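Local coordinates for protein alternansucrase (Leuconostoc mesenteroides, PDB 6HVG) that belongs to glycoside hydrolase family 70, large multidomain bacterial enzymes built round a circularly permuted (beta/alpha)8 barrel, here with a bound calcium ion and choline-binding-type repeats, at residues 413-418 with 436-441; 744-749 with 821-826; 943-948 with 1002-1007; 1051-1056 with 1130-1135. All coordinates share one frame; numbering follows the deposited sequence.

Interaction 1: residues 413-418 with 436-441; sequences DTWYRP and MRPLLM
Y416 N donates to R437 O at 2.6 Å, and R437 N returns the bond to Y416 O at 2.7 Å, which makes this couple the hydrogen-bonded pair of a two-stranded antiparallel ribbon, 415-416 with 437-438. A third bond, L439 N to T414 O, continues the ladder beyond the strands and is nearly straight at the hydrogen (170°). Between these bonds lies the non-hydrogen-bonded pair W415 and P438, whose side chains lie alongside each other. P438 CD sits over one face of the indole, 3.7 Å from the centroid of the six-membered ring and only 6° off its normal, a CH-pi contact. W415 CG is anti to its carbonyl carbon (chi1 -74°), which lays the ring over the proline. L501 of helix 499-511 touches both W415 and P438, and R502 adds a cation-pi contact to the indole. On the face that carries Y416 and R437, Y416 CD1 meets L439 CD1 at 4.0 Å, while the tyrosine OH is bonded to N393 O and T442 OG1. R437 has a split role: NH2 forms a salt bridge with E489 of helix 474-495, tying the ribbon to that helix, whereas NH1 turns back to M436 O at 3.0 Å. That donor stands well above the carbonyl plane, though the oxygen lies in the guanidinium plane. M436 SD rests 3.7 Å from Y416 C.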
loop_
_atom_site.group_PDB
_atom_site.type_symbol
_atom_site.label_atom_id
_atom_site.label_comp_id
_atom_site.label_asym_id
_atom_site.label_seq_id
_atom_site.Cartn_x
_atom_site.Cartn_y
_atom_site.Cartn_z
ATOM N N ASP A 413 -11.353 -21.268 -19.335
ATOM C CA ASP A 413 -11.419 -20.750 -20.707
ATOM C C ASP A 413 -10.719 -21.666 -21.708
ATOM O O ASP A 413 -10.439 -21.280 -22.848
ATOM C CB ASP A 413 -10.813 -19.343 -20.762
ATOM C CG ASP A 413 -9.366 -19.307 -20.274
ATOM O OD1 ASP A 413 -8.827 -20.351 -19.867
ATOM O OD2 ASP A 413 -8.770 -18.233 -20.300
ATOM N N THR A 414 -10.422 -22.898 -21.285
ATOM C CA THR A 414 -9.905 -23.950 -22.184
ATOM C C THR A 414 -10.872 -24.238 -23.305
ATOM O O THR A 414 -12.083 -24.335 -23.085
ATOM C CB THR A 414 -9.672 -25.283 -21.432
ATOM O OG1 THR A 414 -8.460 -25.217 -20.689
ATOM C CG2 THR A 414 -9.541 -26.458 -22.405
ATOM N N TRP A 415 -10.318 -24.367 -24.506
ATOM C CA TRP A 415 -11.015 -24.910 -25.650
ATOM C C TRP A 415 -10.411 -26.276 -25.953
ATOM O O TRP A 415 -9.218 -26.495 -25.708
ATOM C CB TRP A 415 -10.868 -23.969 -26.849
ATOM C CG TRP A 415 -11.696 -22.714 -26.754
ATOM C CD1 TRP A 415 -11.933 -21.965 -25.633
ATOM C CD2 TRP A 415 -12.382 -22.058 -27.825
ATOM N NE1 TRP A 415 -12.742 -20.914 -25.938
ATOM C CE2 TRP A 415 -13.029 -20.945 -27.280
ATOM C CE3 TRP A 415 -12.519 -22.310 -29.189
ATOM C CZ2 TRP A 415 -13.806 -20.073 -28.056
ATOM C CZ3 TRP A 415 -13.299 -21.443 -29.966
ATOM C CH2 TRP A 415 -13.915 -20.338 -29.395
ATOM N N TYR A 416 -11.242 -27.187 -26.471
ATOM C CA TYR A 416 -10.817 -28.541 -26.816
ATOM C C TYR A 416 -11.301 -28.927 -28.212
ATOM O O TYR A 416 -12.091 -28.201 -28.819
ATOM C CB TYR A 416 -11.290 -29.559 -25.763
ATOM C CG TYR A 416 -12.739 -29.956 -25.854
ATOM C CD1 TYR A 416 -13.745 -29.059 -25.566
ATOM C CD2 TYR A 416 -13.107 -31.249 -26.238
ATOM C CE1 TYR A 416 -15.078 -29.426 -25.659
ATOM C CE2 TYR A 416 -14.438 -31.626 -26.321
ATOM C CZ TYR A 416 -15.417 -30.709 -26.031
ATOM O OH TYR A 416 -16.743 -31.074 -26.111
ATOM N N ARG A 417 -10.811 -30.059 -28.719
ATOM C CA ARG A 417 -11.209 -30.568 -30.022
ATOM C C ARG A 417 -12.222 -31.683 -29.841
ATOM O O ARG A 417 -11.845 -32.780 -29.448
ATOM C CB ARG A 417 -9.988 -31.091 -30.791
ATOM C CG ARG A 417 -10.301 -31.563 -32.210
ATOM C CD ARG A 417 -9.180 -32.385 -32.829
ATOM N NE ARG A 417 -9.513 -32.802 -34.198
ATOM C CZ ARG A 417 -8.751 -33.581 -34.963
ATOM N NH1 ARG A 417 -7.603 -34.064 -34.506
ATOM N NH2 ARG A 417 -9.143 -33.869 -36.195
ATOM N N PRO A 418 -13.510 -31.415 -30.117
ATOM C CA PRO A 418 -14.477 -32.519 -30.048
ATOM C C PRO A 418 -14.307 -33.467 -31.208
ATOM O O PRO A 418 -13.830 -33.057 -32.241
ATOM C CB PRO A 418 -15.843 -31.816 -30.143
ATOM C CG PRO A 418 -15.553 -30.556 -30.864
ATOM C CD PRO A 418 -14.178 -30.136 -30.406
ATOM N N MET A 436 -11.515 -26.025 -32.854
ATOM C CA MET A 436 -11.439 -26.057 -31.403
ATOM C C MET A 436 -12.727 -25.455 -30.881
ATOM O O MET A 436 -13.272 -24.532 -31.482
ATOM C CB MET A 436 -10.218 -25.273 -30.919
ATOM C CG MET A 436 -8.914 -25.969 -31.253
ATOM S SD MET A 436 -8.595 -27.290 -30.057
ATOM C CE MET A 436 -6.867 -27.633 -30.356
ATOM N N ARG A 437 -13.244 -25.987 -29.785
ATOM C CA ARG A 437 -14.466 -25.464 -29.196
ATOM C C ARG A 437 -14.284 -25.298 -27.687
ATOM O O ARG A 437 -13.471 -25.981 -27.086
ATOM C CB ARG A 437 -15.649 -26.398 -29.490
ATOM C CG ARG A 437 -16.177 -26.349 -30.922
ATOM C CD ARG A 437 -16.851 -25.010 -31.222
ATOM N NE ARG A 437 -17.426 -24.894 -32.570
ATOM C CZ ARG A 437 -16.724 -24.700 -33.685
ATOM N NH1 ARG A 437 -15.390 -24.642 -33.646
ATOM N NH2 ARG A 437 -17.341 -24.620 -34.855
ATOM N N PRO A 438 -15.033 -24.376 -27.062
ATOM C CA PRO A 438 -14.885 -24.149 -25.634
ATOM C C PRO A 438 -15.391 -25.318 -24.828
ATOM O O PRO A 438 -16.477 -25.831 -25.086
ATOM C CB PRO A 438 -15.753 -22.900 -25.353
ATOM C CG PRO A 438 -16.627 -22.762 -26.514
ATOM C CD PRO A 438 -15.987 -23.447 -27.677
ATOM N N LEU A 439 -14.624 -25.695 -23.816
ATOM C CA LEU A 439 -15.002 -26.743 -22.904
ATOM C C LEU A 439 -16.375 -26.485 -22.294
ATOM O O LEU A 439 -17.165 -27.409 -22.095
ATOM C CB LEU A 439 -13.952 -26.860 -21.794
ATOM C CG LEU A 439 -14.035 -28.083 -20.882
ATOM C CD1 LEU A 439 -13.893 -29.398 -21.632
ATOM C CD2 LEU A 439 -12.961 -27.976 -19.828
ATOM N N LEU A 440 -16.661 -25.230 -21.983
ATOM C CA LEU A 440 -17.930 -24.856 -21.358
ATOM C C LEU A 440 -19.173 -24.962 -22.263
ATOM O O LEU A 440 -20.300 -24.742 -21.798
ATOM C CB LEU A 440 -17.834 -23.442 -20.767
ATOM C CG LEU A 440 -16.840 -23.212 -19.612
ATOM C CD1 LEU A 440 -16.768 -21.739 -19.247
ATOM C CD2 LEU A 440 -17.229 -24.021 -18.384
ATOM N N MET A 441 -18.974 -25.315 -23.528
ATOM C CA MET A 441 -20.083 -25.655 -24.432
ATOM C C MET A 441 -20.668 -27.031 -24.107
ATOM O O MET A 441 -21.830 -27.293 -24.415
ATOM C CB MET A 441 -19.602 -25.606 -25.898
ATOM C CG MET A 441 -20.695 -25.721 -26.965
ATOM S SD MET A 441 -20.071 -25.639 -28.672
ATOM C CE MET A 441 -19.263 -27.230 -28.832
#

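Interaction 2: residues 744-749 with 821-826; sequences PNYSFV and VPRVYY
R823 sets its guanidinium against two aromatic side chains, Y746 and F748, which both lie on the same side of its plane, at the point where 745-747 and 821-825, neighbouring parallel strands of the (beta/alpha)8 barrel, pack tightly. Y746 CE2 lies over the centre of one guanidinium face, 3.7 Å from R823 CZ. R823 NH2 stands over a ring face of F748, displaced toward the rim and 3.5 Å from CD1. The planes are inclined rather than stacked, 59° for Y746 and 41° for F748. A bend at chi3 (67°) in an otherwise extended chain puts the guanidinium there, and NH1 makes a salt bridge with E1083 of strand 1081-1083, consistent with a place inside the barrel. S747 and P822 occupy the other face, against L814 of helix 807-814. Three backbone bonds join the strands here: V821 N to N745 O, S747 N to V821 O, and R823 N to S747 O, the last at 2.7 Å. Beyond this last bond the pairing gives way, and direct bonding is replaced by a water: it accepts from V749 N at 2.8 Å and donates to R823 O at 2.8 Å.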
loop_
_atom_site.group_PDB
_atom_site.type_symbol
_atom_site.label_atom_id
_atom_site.label_comp_id
_atom_site.label_asym_id
_atom_site.label_seq_id
_atom_site.Cartn_x
_atom_site.Cartn_y
_atom_site.Cartn_z
ATOM N N PRO A 744 29.149 4.570 9.805
ATOM C CA PRO A 744 29.161 5.347 8.569
ATOM C C PRO A 744 27.832 5.275 7.862
ATOM O O PRO A 744 27.203 4.211 7.858
ATOM C CB PRO A 744 30.263 4.692 7.740
ATOM C CG PRO A 744 30.402 3.334 8.302
ATOM C CD PRO A 744 30.030 3.404 9.744
ATOM N N ASN A 745 27.424 6.388 7.253
ATOM C CA ASN A 745 26.075 6.505 6.714
ATOM C C ASN A 745 25.882 7.572 5.638
ATOM O O ASN A 745 26.637 8.523 5.568
ATOM C CB ASN A 745 25.127 6.829 7.853
ATOM C CG ASN A 745 25.304 8.242 8.372
ATOM O OD1 ASN A 745 24.580 9.160 7.999
ATOM N ND2 ASN A 745 26.287 8.419 9.224
ATOM N N TYR A 746 24.838 7.405 4.826
ATOM C CA TYR A 746 24.340 8.481 3.958
ATOM C C TYR A 746 23.032 9.007 4.505
ATOM O O TYR A 746 22.352 8.310 5.234
ATOM C CB TYR A 746 24.171 8.018 2.516
ATOM C CG TYR A 746 22.961 7.169 2.206
ATOM C CD1 TYR A 746 22.946 5.806 2.467
ATOM C CD2 TYR A 746 21.839 7.727 1.615
ATOM C CE1 TYR A 746 21.830 5.021 2.168
ATOM C CE2 TYR A 746 20.728 6.964 1.305
ATOM C CZ TYR A 746 20.727 5.604 1.572
ATOM O OH TYR A 746 19.616 4.840 1.251
ATOM N N SER A 747 22.700 10.254 4.197
ATOM C CA SER A 747 21.479 10.872 4.730
ATOM C C SER A 747 20.854 11.764 3.708
ATOM O O SER A 747 21.545 12.289 2.844
ATOM C CB SER A 747 21.777 11.680 6.016
ATOM O OG SER A 747 22.853 12.576 5.848
ATOM N N PHE A 748 19.546 11.953 3.817
ATOM C CA PHE A 748 18.827 12.784 2.859
ATOM C C PHE A 748 17.631 13.455 3.480
ATOM O O PHE A 748 17.192 13.071 4.540
ATOM C CB PHE A 748 18.376 11.945 1.664
ATOM C CG PHE A 748 17.542 10.756 2.037
ATOM C CD1 PHE A 748 18.133 9.526 2.310
ATOM C CD2 PHE A 748 16.173 10.856 2.101
ATOM C CE1 PHE A 748 17.381 8.425 2.658
ATOM C CE2 PHE A 748 15.408 9.757 2.441
ATOM C CZ PHE A 748 16.013 8.543 2.723
ATOM N N VAL A 749 17.121 14.473 2.789
ATOM C CA VAL A 749 15.886 15.155 3.167
ATOM C C VAL A 749 14.715 14.557 2.404
ATOM O O VAL A 749 13.664 14.312 2.974
ATOM C CB VAL A 749 15.969 16.654 2.870
ATOM C CG1 VAL A 749 14.679 17.353 3.267
ATOM C CG2 VAL A 749 17.157 17.265 3.622
ATOM N N VAL A 821 27.606 10.950 4.633
ATOM C CA VAL A 821 27.648 11.294 3.229
ATOM C C VAL A 821 26.275 11.817 2.834
ATOM O O VAL A 821 25.329 11.048 2.712
ATOM C CB VAL A 821 27.962 10.087 2.348
ATOM C CG1 VAL A 821 27.888 10.492 0.874
ATOM C CG2 VAL A 821 29.315 9.464 2.689
ATOM N N PRO A 822 26.127 13.133 2.665
ATOM C CA PRO A 822 24.787 13.618 2.305
ATOM C C PRO A 822 24.369 13.216 0.897
ATOM O O PRO A 822 25.218 13.038 0.038
ATOM C CB PRO A 822 24.916 15.130 2.419
ATOM C CG PRO A 822 26.366 15.391 2.228
ATOM C CD PRO A 822 27.079 14.231 2.856
ATOM N N ARG A 823 23.069 13.030 0.691
ATOM C CA ARG A 823 22.525 12.807 -0.634
ATOM C C ARG A 823 21.520 13.887 -1.011
ATOM O O ARG A 823 20.656 14.257 -0.211
ATOM C CB ARG A 823 21.865 11.449 -0.746
ATOM C CG ARG A 823 21.529 11.112 -2.191
ATOM C CD ARG A 823 21.017 9.692 -2.344
ATOM N NE ARG A 823 19.733 9.534 -1.694
ATOM C CZ ARG A 823 19.027 8.418 -1.693
ATOM N NH1 ARG A 823 19.479 7.350 -2.334
ATOM N NH2 ARG A 823 17.867 8.387 -1.041
ATOM N N VAL A 824 21.662 14.378 -2.239
ATOM C CA VAL A 824 20.825 15.436 -2.756
ATOM C C VAL A 824 19.861 14.906 -3.822
ATOM O O VAL A 824 20.260 14.174 -4.751
ATOM C CB VAL A 824 21.679 16.552 -3.380
ATOM C CG1 VAL A 824 20.787 17.658 -3.916
ATOM C CG2 VAL A 824 22.659 17.109 -2.361
ATOM N N TYR A 825 18.596 15.286 -3.687
ATOM C CA TYR A 825 17.533 14.760 -4.546
ATOM C C TYR A 825 17.318 15.686 -5.733
ATOM O O TYR A 825 17.017 16.862 -5.570
ATOM C CB TYR A 825 16.227 14.592 -3.717
ATOM C CG TYR A 825 15.006 14.143 -4.504
ATOM C CD1 TYR A 825 15.085 13.111 -5.425
ATOM C CD2 TYR A 825 13.765 14.762 -4.338
ATOM C CE1 TYR A 825 13.967 12.710 -6.148
ATOM C CE2 TYR A 825 12.645 14.355 -5.046
ATOM C CZ TYR A 825 12.753 13.336 -5.950
ATOM O OH TYR A 825 11.656 12.948 -6.671
ATOM N N TYR A 826 17.441 15.123 -6.926
ATOM C CA TYR A 826 17.128 15.811 -8.181
ATOM C C TYR A 826 15.917 16.714 -8.087
ATOM O O TYR A 826 15.945 17.834 -8.564
ATOM C CB TYR A 826 16.878 14.756 -9.277
ATOM C CG TYR A 826 16.230 15.290 -10.532
ATOM C CD1 TYR A 826 16.994 15.823 -11.574
ATOM C CD2 TYR A 826 14.870 15.268 -10.680
ATOM C CE1 TYR A 826 16.400 16.269 -12.741
ATOM C CE2 TYR A 826 14.268 15.721 -11.834
ATOM C CZ TYR A 826 15.039 16.221 -12.862
ATOM O OH TYR A 826 14.412 16.672 -13.997
HETATM O O HOH W 1 17.969 15.112 0.154
#

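Interaction 3: residues 943-948 with 1002-1007; sequences ALVLSN and GYLGVW
V1006 is opposed by two residues of the facing strand, L944 and V945, the mark of a classic beta bulge, here between antiparallel strands of the all-beta domain, probably the family's domain C. The evidence lies in the backbone bonds: L944 N donates to V1006 O at 2.8 Å, and V945 N reaches the same oxygen by a weak bond of 3.4 Å. Past the bulge the ladder resumes with V1006 N to V945 O at 2.8 Å, then S947 N to L1004 O. One side chain joins in: S947 OG accepts from L1004 N at 3.2 Å with 166° at the hydrogen. Its chi1 of 63° places the hydroxyl between its own N and carbonyl carbon, turned to the facing strand.

Aromatic contact occupies the face bearing A943, L946 and W1007. A943 CB stands over the six-membered ring of W1007, 3.8 Å from the centroid and 2° off the normal, a CH-pi contact. F974 and F980 meet the same indole edge-to-face. L946 CD2 lies against G1005, 3.8 Å from its CA, and also near Y1003 OH.

Purely apolar contacts make up the other face. V945 CG1 touches CG2 of its partner V1006 and reaches diagonally to L1004 CD2. Helix 844-857 borders this side, with A853 against L944 and V846 against V945. The bulge lets L944 lie alongside V1006 as well, L944 CD2 being 4.1 Å from V1006 CG1.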
loop_
_atom_site.group_PDB
_atom_site.type_symbol
_atom_site.label_atom_id
_atom_site.label_comp_id
_atom_site.label_asym_id
_atom_site.label_seq_id
_atom_site.Cartn_x
_atom_site.Cartn_y
_atom_site.Cartn_z
ATOM N N ALA A 943 27.815 36.720 5.746
ATOM C CA ALA A 943 26.681 35.853 5.469
ATOM C C ALA A 943 26.790 35.175 4.115
ATOM O O ALA A 943 27.192 35.788 3.154
ATOM C CB ALA A 943 25.384 36.660 5.552
ATOM N N LEU A 944 26.453 33.895 4.087
ATOM C CA LEU A 944 26.279 33.153 2.853
ATOM C C LEU A 944 24.801 33.170 2.421
ATOM O O LEU A 944 24.480 33.267 1.233
ATOM C CB LEU A 944 26.729 31.707 3.071
ATOM C CG LEU A 944 26.756 30.792 1.847
ATOM C CD1 LEU A 944 27.984 31.085 0.984
ATOM C CD2 LEU A 944 26.760 29.343 2.292
ATOM N N VAL A 945 23.921 33.118 3.412
ATOM C CA VAL A 945 22.500 32.919 3.213
ATOM C C VAL A 945 21.760 33.549 4.399
ATOM O O VAL A 945 22.076 33.243 5.555
ATOM C CB VAL A 945 22.225 31.398 3.108
ATOM C CG1 VAL A 945 20.875 30.993 3.694
ATOM C CG2 VAL A 945 22.346 30.938 1.658
ATOM N N LEU A 946 20.800 34.442 4.112
ATOM C CA LEU A 946 19.931 35.062 5.146
ATOM C C LEU A 946 18.478 35.144 4.705
ATOM O O LEU A 946 18.189 35.631 3.609
ATOM C CB LEU A 946 20.385 36.471 5.468
ATOM C CG LEU A 946 21.612 36.633 6.349
ATOM C CD1 LEU A 946 21.880 38.114 6.499
ATOM C CD2 LEU A 946 21.445 35.993 7.723
ATOM N N SER A 947 17.572 34.675 5.558
ATOM C CA SER A 947 16.144 34.680 5.246
ATOM C C SER A 947 15.490 36.049 5.507
ATOM O O SER A 947 15.979 36.830 6.301
ATOM C CB SER A 947 15.414 33.593 6.051
ATOM O OG SER A 947 15.488 33.832 7.437
ATOM N N ASN A 948 14.381 36.306 4.822
ATOM C CA ASN A 948 13.609 37.523 5.001
ATOM C C ASN A 948 12.169 37.258 4.558
ATOM O O ASN A 948 11.828 36.129 4.215
ATOM C CB ASN A 948 14.242 38.680 4.224
ATOM C CG ASN A 948 14.321 38.412 2.719
ATOM O OD1 ASN A 948 13.297 38.182 2.051
ATOM N ND2 ASN A 948 15.541 38.452 2.172
ATOM N N GLY A 1002 10.117 29.823 8.884
ATOM C CA GLY A 1002 10.995 29.860 10.054
ATOM C C GLY A 1002 12.152 30.811 9.821
ATOM O O GLY A 1002 12.005 31.813 9.114
ATOM N N TYR A 1003 13.304 30.503 10.409
ATOM C CA TYR A 1003 14.517 31.317 10.205
ATOM C C TYR A 1003 15.656 30.494 9.617
ATOM O O TYR A 1003 15.751 29.305 9.901
ATOM C CB TYR A 1003 15.005 31.946 11.519
ATOM C CG TYR A 1003 16.205 32.820 11.281
ATOM C CD1 TYR A 1003 16.058 34.081 10.741
ATOM C CD2 TYR A 1003 17.489 32.363 11.514
ATOM C CE1 TYR A 1003 17.154 34.880 10.477
ATOM C CE2 TYR A 1003 18.589 33.168 11.262
ATOM C CZ TYR A 1003 18.409 34.421 10.742
ATOM O OH TYR A 1003 19.493 35.224 10.487
ATOM N N LEU A 1004 16.494 31.130 8.791
ATOM C CA LEU A 1004 17.747 30.533 8.309
ATOM C C LEU A 1004 18.825 31.591 8.122
ATOM O O LEU A 1004 18.668 32.528 7.325
ATOM C CB LEU A 1004 17.535 29.813 6.981
ATOM C CG LEU A 1004 18.757 29.162 6.337
ATOM C CD1 LEU A 1004 19.367 28.136 7.264
ATOM C CD2 LEU A 1004 18.389 28.526 4.997
ATOM N N GLY A 1005 19.926 31.441 8.853
ATOM C CA GLY A 1005 21.123 32.276 8.656
ATOM C C GLY A 1005 22.375 31.406 8.598
ATOM O O GLY A 1005 22.585 30.553 9.464
ATOM N N VAL A 1006 23.193 31.602 7.571
ATOM C CA VAL A 1006 24.451 30.904 7.455
ATOM C C VAL A 1006 25.576 31.912 7.274
ATOM O O VAL A 1006 25.474 32.826 6.455
ATOM C CB VAL A 1006 24.468 29.924 6.273
ATOM C CG1 VAL A 1006 25.755 29.101 6.296
ATOM C CG2 VAL A 1006 23.267 28.998 6.337
ATOM N N TRP A 1007 26.659 31.721 8.033
ATOM C CA TRP A 1007 27.773 32.645 8.043
ATOM C C TRP A 1007 29.092 31.910 7.796
ATOM O O TRP A 1007 29.328 30.791 8.296
ATOM C CB TRP A 1007 27.818 33.378 9.374
ATOM C CG TRP A 1007 26.669 34.311 9.543
ATOM C CD1 TRP A 1007 25.420 33.992 9.915
ATOM C CD2 TRP A 1007 26.682 35.720 9.354
ATOM N NE1 TRP A 1007 24.633 35.116 9.969
ATOM C CE2 TRP A 1007 25.394 36.191 9.620
ATOM C CE3 TRP A 1007 27.659 36.628 8.969
ATOM C CZ2 TRP A 1007 25.054 37.529 9.516
ATOM C CZ3 TRP A 1007 27.320 37.967 8.870
ATOM C CH2 TRP A 1007 26.033 38.403 9.145
#

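Interaction 4: residues 1051-1056 with 1130-1135; sequences NFQAMP and TKYGTD
K1131 NZ donates to Q1053 O at 2.8 Å, the one hydrogen bond between these two barrel loops, and has a second acceptor in L1106 O. The donor is tilted 32° from the carbonyl plane of Q1053. Every torsion of the lysine lies near anti, and this full extension carries the ammonium along the loop 1051-1056. On the way the aliphatic chain passes M1055, whose SD lies 3.8 Å from K1131 CG; bends at chi2 and chi3 fold the methionine over it. The P1056 ring rests with CG and CD against K1131 O. Beside the lysine, Q1053 NE2 comes to the edge of the Y1132 ring, 4.0 Å from CE1, with amide and ring planes 73° apart.

The next shell fixes these groups. Q1053 OE1 accepts from S1050 N and NE2 is bonded to T1063 OG1, while Y1132 OH is bonded to N1108 O. Around the lysine, T1130 OG1 accepts from Y1132 N at 3.0 Å, an ST turn, and donates to G1133 O at 3.1 Å. That oxygen also accepts from T1130 N, so two donors of one residue hold it.

Loop 1051-1056 leaves barrel strand 1045-1047 and leads to helix 1063-1075, while F1052 packs on helices 757-766 and 779-793; segment 1130-1135 leads through T1134, the N-cap, into helix 1135-1147.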
loop_
_atom_site.group_PDB
_atom_site.type_symbol
_atom_site.label_atom_id
_atom_site.label_comp_id
_atom_site.label_asym_id
_atom_site.label_seq_id
_atom_site.Cartn_x
_atom_site.Cartn_y
_atom_site.Cartn_z
ATOM N N ASN A 1051 10.953 9.678 -10.288
ATOM C CA ASN A 1051 10.030 8.699 -10.872
ATOM C C ASN A 1051 8.941 9.284 -11.741
ATOM O O ASN A 1051 8.326 8.551 -12.514
ATOM C CB ASN A 1051 9.359 7.866 -9.794
ATOM C CG ASN A 1051 10.250 6.765 -9.284
ATOM O OD1 ASN A 1051 11.032 6.181 -10.044
ATOM N ND2 ASN A 1051 10.120 6.443 -8.000
ATOM N N PHE A 1052 8.719 10.593 -11.642
ATOM C CA PHE A 1052 7.623 11.224 -12.330
ATOM C C PHE A 1052 8.008 12.092 -13.509
ATOM O O PHE A 1052 7.197 12.855 -14.017
ATOM C CB PHE A 1052 6.800 11.944 -11.298
ATOM C CG PHE A 1052 6.323 11.019 -10.213
ATOM C CD1 PHE A 1052 7.137 10.688 -9.165
ATOM C CD2 PHE A 1052 5.085 10.419 -10.298
ATOM C CE1 PHE A 1052 6.710 9.803 -8.200
ATOM C CE2 PHE A 1052 4.633 9.564 -9.320
ATOM C CZ PHE A 1052 5.452 9.251 -8.269
ATOM N N GLN A 1053 9.233 11.914 -13.987
ATOM C CA GLN A 1053 9.677 12.553 -15.211
ATOM C C GLN A 1053 8.771 12.111 -16.341
ATOM O O GLN A 1053 8.310 10.986 -16.362
ATOM C CB GLN A 1053 11.106 12.130 -15.545
ATOM C CG GLN A 1053 12.179 12.700 -14.617
ATOM C CD GLN A 1053 13.563 12.108 -14.852
ATOM O OE1 GLN A 1053 14.305 11.853 -13.902
ATOM N NE2 GLN A 1053 13.919 11.902 -16.120
ATOM N N ALA A 1054 8.515 13.001 -17.282
ATOM C CA ALA A 1054 7.857 12.637 -18.525
ATOM C C ALA A 1054 8.791 11.827 -19.431
ATOM O O ALA A 1054 10.007 11.822 -19.252
ATOM C CB ALA A 1054 7.405 13.890 -19.247
ATOM N N MET A 1055 8.213 11.118 -20.392
ATOM C CA MET A 1055 9.004 10.397 -21.382
ATOM C C MET A 1055 9.695 11.444 -22.246
ATOM O O MET A 1055 9.126 12.501 -22.474
ATOM C CB MET A 1055 8.122 9.501 -22.246
ATOM C CG MET A 1055 7.442 8.371 -21.485
ATOM S SD MET A 1055 8.566 7.098 -20.885
ATOM C CE MET A 1055 9.151 6.399 -22.444
ATOM N N PRO A 1056 10.925 11.165 -22.718
ATOM C CA PRO A 1056 11.602 12.100 -23.609
ATOM C C PRO A 1056 10.787 12.443 -24.858
ATOM O O PRO A 1056 10.316 11.547 -25.573
ATOM C CB PRO A 1056 12.878 11.352 -24.011
ATOM C CG PRO A 1056 13.106 10.352 -22.957
ATOM C CD PRO A 1056 11.769 10.004 -22.384
ATOM N N THR A 1130 15.257 3.146 -23.348
ATOM C CA THR A 1130 14.494 3.157 -22.121
ATOM C C THR A 1130 13.934 4.569 -21.985
ATOM O O THR A 1130 13.934 5.336 -22.934
ATOM C CB THR A 1130 15.389 2.832 -20.916
ATOM O OG1 THR A 1130 16.396 3.840 -20.779
ATOM C CG2 THR A 1130 16.073 1.478 -21.092
ATOM N N LYS A 1131 13.419 4.906 -20.813
ATOM C CA LYS A 1131 12.987 6.270 -20.540
ATOM C C LYS A 1131 14.189 7.223 -20.514
ATOM O O LYS A 1131 14.047 8.435 -20.687
ATOM C CB LYS A 1131 12.260 6.308 -19.194
ATOM C CG LYS A 1131 11.654 7.643 -18.816
ATOM C CD LYS A 1131 10.739 7.436 -17.617
ATOM C CE LYS A 1131 10.034 8.703 -17.177
ATOM N NZ LYS A 1131 9.577 8.578 -15.770
ATOM N N TYR A 1132 15.369 6.657 -20.293
ATOM C CA TYR A 1132 16.597 7.423 -20.102
ATOM C C TYR A 1132 17.559 7.392 -21.321
ATOM O O TYR A 1132 18.582 8.066 -21.300
ATOM C CB TYR A 1132 17.286 6.937 -18.809
ATOM C CG TYR A 1132 16.334 6.878 -17.614
ATOM C CD1 TYR A 1132 15.812 8.046 -17.049
ATOM C CD2 TYR A 1132 15.923 5.660 -17.078
ATOM C CE1 TYR A 1132 14.934 7.994 -15.977
ATOM C CE2 TYR A 1132 15.036 5.599 -16.006
ATOM C CZ TYR A 1132 14.541 6.762 -15.467
ATOM O OH TYR A 1132 13.645 6.695 -14.413
ATOM N N GLY A 1133 17.206 6.637 -22.366
ATOM C CA GLY A 1133 17.992 6.593 -23.595
ATOM C C GLY A 1133 18.543 5.221 -23.922
ATOM O O GLY A 1133 18.265 4.251 -23.239
ATOM N N THR A 1134 19.338 5.153 -24.984
ATOM C CA THR A 1134 19.919 3.892 -25.444
ATOM C C THR A 1134 21.040 3.401 -24.523
ATOM O O THR A 1134 21.415 4.098 -23.578
ATOM C CB THR A 1134 20.441 4.004 -26.893
ATOM O OG1 THR A 1134 21.562 4.892 -26.948
ATOM C CG2 THR A 1134 19.323 4.507 -27.822
ATOM N N ASP A 1135 21.558 2.203 -24.796
ATOM C CA ASP A 1135 22.705 1.679 -24.047
ATOM C C ASP A 1135 23.966 2.507 -24.280
ATOM O O ASP A 1135 24.762 2.685 -23.357
ATOM C CB ASP A 1135 22.974 0.207 -24.371
ATOM C CG ASP A 1135 23.275 -0.035 -25.835
ATOM O OD1 ASP A 1135 22.408 0.310 -26.658
ATOM O OD2 ASP A 1135 24.363 -0.583 -26.156
#

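Along the chain the four contacts come in series, from interaction 1 to interaction 4. Interaction 2 pairs two strands of the eight-stranded barrel, and interaction 4 joins loops leading from or around that same barrel; their centres are 23 Å apart and their nearest atoms about 4 Å, without touching. Strand 821-825 of interaction 2 is also next to strand 1045-1047, from which interaction 4 follows. Between those strands in sequence the chain makes most of the antiparallel sheet of interaction 3, centred 22 Å from interaction 2. Interaction 1 lies apart, 59 Å from interaction 2 and 76 Å from interaction 3 between centres, beside helices 474-495 and 499-511. The contacts thus sample separate parts of a large multidomain enzyme.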